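PDB 5O4N: HcgC from Methanococcus maripaludis S2, which probably methylates a pyridinol precursor, with S-adenosylmethionine as methyl donor, during biosynthesis of the iron-guanylylpyridinol (FeGP) cofactor. Local coordinates for residues A50-S55 against G176-V181. Sequence-based numbering, arbitrary orientation.
Sequences AYLSGS and GTMTLV. With SAH (S-adenosyl-L-homocysteine), chain E; 9KH (6-carboxy methyl-4-hydroxy-2-pyridinol), chain F.
The active-site cleft of this Rossmann-like methyltransferase is lined here by Tyr51, Leu52 and Ser53, in the turn between strand 42-48 and helix 54-60, facing Thr177 and Met178 in the first turn of helix 177-193. No hydrogen bond joins the two segments directly; the carboxylate of S-adenosyl-L-homocysteine (SAH) bridges them. Its OXT accepts a bond from Leu52 N (2.9 Å), a weak one from Ser53 N, and one from the hydroxyl OG1 of Thr177 (3.0 Å). Its other oxygen, O, takes Thr177 N at 3.0 Å with an N-H...O angle of 163°, so the start of the helix, with Gly176 at the N-cap position, meets the negative group and would be expected to favour it electrostatically. Lys29 on helix 18-37 also bonds Thr177 OG1. The Tyr51-Leu52 peptide is cis, and Leu52 CB lies over the centre of the Tyr51 ring, 3.7 Å above its plane, while SAH SD and O13 of the pyridinol 9KH lie at the ring's edge. Beside the carboxylate the packing is mostly aliphatic: Leu52 CD2 rests on Thr177 CG2 at 3.8 Å, the two side chains crossing at about a right angle, and reaches Met178 CE at 4.1 Å. Thr179 holds one end of this pyridinol, its N and OG1 both bonding the carboxylate oxygen O14. Phe213 packs edge-to-face with Tyr51, and Tyr200 of a second subunit packs on Met178. Bent at chi2 (56°) and chi3 (60°), the Met178 chain folds back to bring its methyl CE 3.4 Å from the hydroxyl oxygen OH of Tyr51.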
ATOM      1  N   ALA A  50      27.316  19.245   7.920  1.00 35.78           N
ATOM      2  CA  ALA A  50      27.133  20.009   6.691  1.00 35.93           C
ATOM      3  C   ALA A  50      26.132  19.359   5.737  1.00 35.90           C
ATOM      4  O   ALA A  50      25.372  20.064   5.076  1.00 32.27           O
ATOM      5  CB  ALA A  50      28.470  20.164   5.986  1.00 37.33           C
ATOM      6  N   TYR A  51      26.156  18.024   5.651  1.00 30.78           N
ATOM      7  CA  TYR A  51      25.258  17.288   4.773  1.00 29.98           C
ATOM      8  C   TYR A  51      23.983  16.885   5.543  1.00 33.05           C
ATOM      9  O   TYR A  51      24.109  16.439   6.670  1.00 31.54           O
ATOM     10  CB  TYR A  51      25.978  16.056   4.192  1.00 29.44           C
ATOM     11  CG  TYR A  51      25.099  15.043   3.509  1.00 28.80           C
ATOM     12  CD1 TYR A  51      24.374  14.108   4.247  1.00 29.31           C
ATOM     13  CD2 TYR A  51      25.038  14.967   2.124  1.00 30.15           C
ATOM     14  CE1 TYR A  51      23.583  13.157   3.631  1.00 26.27           C
ATOM     15  CE2 TYR A  51      24.240  14.010   1.490  1.00 31.13           C
ATOM     16  CZ  TYR A  51      23.533  13.092   2.253  1.00 31.67           C
ATOM     17  OH  TYR A  51      22.742  12.133   1.675  1.00 33.83           O
ATOM     18  N   LEU A  52      22.770  17.005   4.966  1.00 31.35           N
ATOM     19  CA  LEU A  52      22.439  17.543   3.639  1.00 31.71           C
ATOM     20  C   LEU A  52      21.747  18.915   3.803  1.00 37.53           C
ATOM     21  O   LEU A  52      21.873  19.780   2.936  1.00 37.64           O
ATOM     22  CB  LEU A  52      21.586  16.550   2.850  1.00 30.77           C
ATOM     23  CG  LEU A  52      21.172  16.927   1.418  1.00 35.41           C
ATOM     24  CD1 LEU A  52      22.357  17.398   0.553  1.00 35.26           C
ATOM     25  CD2 LEU A  52      20.452  15.726   0.749  1.00 37.08           C
ATOM     26  N   SER A  53      21.045  19.123   4.924  1.00 36.28           N
ATOM     27  CA  SER A  53      20.342  20.374   5.225  1.00 36.83           C
ATOM     28  C   SER A  53      21.245  21.409   5.942  1.00 37.98           C
ATOM     29  O   SER A  53      20.892  22.577   5.967  1.00 34.55           O
ATOM     30  CB  SER A  53      19.113  20.075   6.092  1.00 42.19           C
ATOM     31  OG  SER A  53      19.519  19.530   7.340  1.00 59.73           O
ATOM     32  N   GLY A  54      22.358  20.972   6.533  1.00 34.24           N
ATOM     33  CA  GLY A  54      23.261  21.868   7.242  1.00 33.99           C
ATOM     34  C   GLY A  54      23.775  23.055   6.462  1.00 38.70           C
ATOM     35  O   GLY A  54      23.889  24.151   7.017  1.00 37.13           O
ATOM     36  N   SER A  55      24.092  22.839   5.179  1.00 35.36           N
ATOM     37  CA  SER A  55      24.598  23.882   4.281  1.00 35.69           C
ATOM     38  C   SER A  55      23.607  25.044   4.157  1.00 37.27           C
ATOM     39  O   SER A  55      23.988  26.198   4.384  1.00 37.52           O
ATOM     40  CB  SER A  55      24.884  23.288   2.906  1.00 39.17           C
ATOM     41  OG  SER A  55      25.371  24.278   2.021  1.00 50.50           O
ATOM     42  N   GLY A 176      15.612  12.457   8.142  1.00 28.05           N
ATOM     43  CA  GLY A 176      16.701  12.813   7.254  1.00 27.06           C
ATOM     44  C   GLY A 176      16.204  13.298   5.907  1.00 29.49           C
ATOM     45  O   GLY A 176      15.253  12.745   5.359  1.00 27.35           O
ATOM     46  N   THR A 177      16.835  14.336   5.391  1.00 25.65           N
ATOM     47  CA  THR A 177      16.530  14.953   4.108  1.00 26.04           C
ATOM     48  C   THR A 177      16.509  13.885   2.997  1.00 30.77           C
ATOM     49  O   THR A 177      15.546  13.815   2.240  1.00 27.48           O
ATOM     50  CB  THR A 177      17.572  16.008   3.781  1.00 25.44           C
ATOM     51  OG1 THR A 177      17.587  16.950   4.841  1.00 30.51           O
ATOM     52  CG2 THR A 177      17.268  16.763   2.488  1.00 23.27           C
ATOM     53  N   MET A 178      17.553  13.067   2.926  1.00 29.86           N
ATOM     54  CA  MET A 178      17.650  11.997   1.933  1.00 29.81           C
ATOM     55  C   MET A 178      16.503  11.002   2.066  1.00 30.33           C
ATOM     56  O   MET A 178      15.908  10.626   1.044  1.00 27.85           O
ATOM     57  CB  MET A 178      19.012  11.269   2.068  1.00 32.14           C
ATOM     58  CG  MET A 178      19.259  10.158   1.040  1.00 34.89           C
ATOM     59  SD  MET A 178      19.113  10.687  -0.696  1.00 37.26           S
ATOM     60  CE  MET A 178      20.372  11.965  -0.781  1.00 35.25           C
ATOM     61  N   THR A 179      16.180  10.589   3.308  1.00 27.58           N
ATOM     62  CA  THR A 179      15.087   9.626   3.579  1.00 27.28           C
ATOM     63  C   THR A 179      13.773  10.188   3.084  1.00 29.52           C
ATOM     64  O   THR A 179      13.027   9.516   2.374  1.00 25.17           O
ATOM     65  CB  THR A 179      14.944   9.271   5.081  1.00 28.37           C
ATOM     66  OG1 THR A 179      16.110   8.615   5.544  1.00 32.10           O
ATOM     67  CG2 THR A 179      13.758   8.358   5.363  1.00 31.68           C
ATOM     68  N   LEU A 180      13.498  11.413   3.465  1.00 29.17           N
ATOM     69  CA  LEU A 180      12.258  12.078   3.056  1.00 29.02           C
ATOM     70  C   LEU A 180      12.121  12.233   1.546  1.00 29.48           C
ATOM     71  O   LEU A 180      11.042  11.993   1.030  1.00 26.68           O
ATOM     72  CB  LEU A 180      12.139  13.401   3.737  1.00 28.79           C
ATOM     73  CG  LEU A 180      12.092  13.383   5.270  1.00 30.57           C
ATOM     74  CD1 LEU A 180      12.338  14.765   5.811  1.00 29.47           C
ATOM     75  CD2 LEU A 180      10.806  12.873   5.788  1.00 31.16           C
ATOM     76  N   VAL A 181      13.211  12.625   0.845  1.00 27.12           N
ATOM     77  CA  VAL A 181      13.226  12.795  -0.605  1.00 27.93           C
ATOM     78  C   VAL A 181      12.893  11.481  -1.278  1.00 29.52           C
ATOM     79  O   VAL A 181      12.055  11.446  -2.173  1.00 28.80           O
ATOM     80  CB  VAL A 181      14.562  13.418  -1.113  1.00 30.48           C
ATOM     81  CG1 VAL A 181      14.689  13.320  -2.635  1.00 30.50           C
ATOM     82  CG2 VAL A 181      14.666  14.871  -0.676  1.00 30.70           C
TER
HETATM   83  N   SAH E 301      20.405  15.600   9.570  1.00 44.50           N
HETATM   84  CA  SAH E 301      20.971  15.509   8.188  1.00 44.02           C
HETATM   85  CB  SAH E 301      21.631  14.150   7.932  1.00 43.84           C
HETATM   86  CG  SAH E 301      22.727  13.862   8.952  1.00 46.59           C
HETATM   87  SD  SAH E 301      24.120  13.088   8.203  1.00 41.93           S
HETATM   88  C   SAH E 301      19.897  15.716   7.156  1.00 41.98           C
HETATM   89  O   SAH E 301      18.706  15.508   7.442  1.00 38.66           O
HETATM   90  OXT SAH E 301      20.223  16.095   6.030  1.00 42.13           O
HETATM   91  C5' SAH E 301      25.464  13.391   9.302  1.00 37.90           C
HETATM   92  C4' SAH E 301      26.290  14.617   8.864  1.00 36.18           C
HETATM   93  O4' SAH E 301      27.072  15.061  10.003  1.00 33.59           O
HETATM   94  C3' SAH E 301      27.332  14.250   7.798  1.00 32.29           C
HETATM   95  O3' SAH E 301      27.704  15.450   7.090  1.00 31.79           O
HETATM   96  C2' SAH E 301      28.514  13.745   8.631  1.00 30.17           C
HETATM   97  O2' SAH E 301      29.767  13.767   7.943  1.00 29.17           O
HETATM   98  C1' SAH E 301      28.461  14.712   9.830  1.00 32.93           C
HETATM   99  N9  SAH E 301      28.956  14.149  11.101  1.00 36.13           N
HETATM  100  C8  SAH E 301      28.819  12.879  11.563  1.00 36.35           C
HETATM  101  N7  SAH E 301      29.387  12.758  12.786  1.00 37.03           N
HETATM  102  C5  SAH E 301      29.887  13.961  13.120  1.00 38.00           C
HETATM  103  C6  SAH E 301      30.611  14.549  14.273  1.00 39.58           C
HETATM  104  N6  SAH E 301      30.936  13.787  15.344  1.00 40.29           N
HETATM  105  N1  SAH E 301      30.947  15.869  14.217  1.00 39.64           N
HETATM  106  C2  SAH E 301      30.637  16.657  13.168  1.00 38.91           C
HETATM  107  N3  SAH E 301      29.983  16.182  12.086  1.00 36.47           N
HETATM  108  C4  SAH E 301      29.598  14.881  12.007  1.00 36.67           C
HETATM  109  C2  9KH F 302      21.064  10.177  10.094  1.00 38.31           C
HETATM  110  C3  9KH F 302      20.032  10.059   9.154  1.00 37.81           C
HETATM  111  C4  9KH F 302      20.284   9.276   8.020  1.00 35.32           C
HETATM  112  C6  9KH F 302      22.473   8.783   8.762  1.00 34.56           C
HETATM  113  O1  9KH F 302      20.898  10.919  11.222  1.00 43.26           O
HETATM  114  N5  9KH F 302      21.485   8.676   7.848  1.00 35.29           N
HETATM  115  C7  9KH F 302      22.288   9.548   9.901  1.00 36.51           C
HETATM  116  O8  9KH F 302      23.660   8.160   8.542  1.00 35.10           O
HETATM  117  C9  9KH F 302      18.702  10.764   9.386  1.00 35.71           C
HETATM  118  C10 9KH F 302      19.281   9.074   6.926  1.00 33.32           C
HETATM  119  C12 9KH F 302      19.403  10.246   5.958  1.00 33.95           C
HETATM  120  O13 9KH F 302      20.496  10.878   5.820  1.00 36.19           O
HETATM  121  O14 9KH F 302      18.361  10.512   5.338  1.00 29.90           O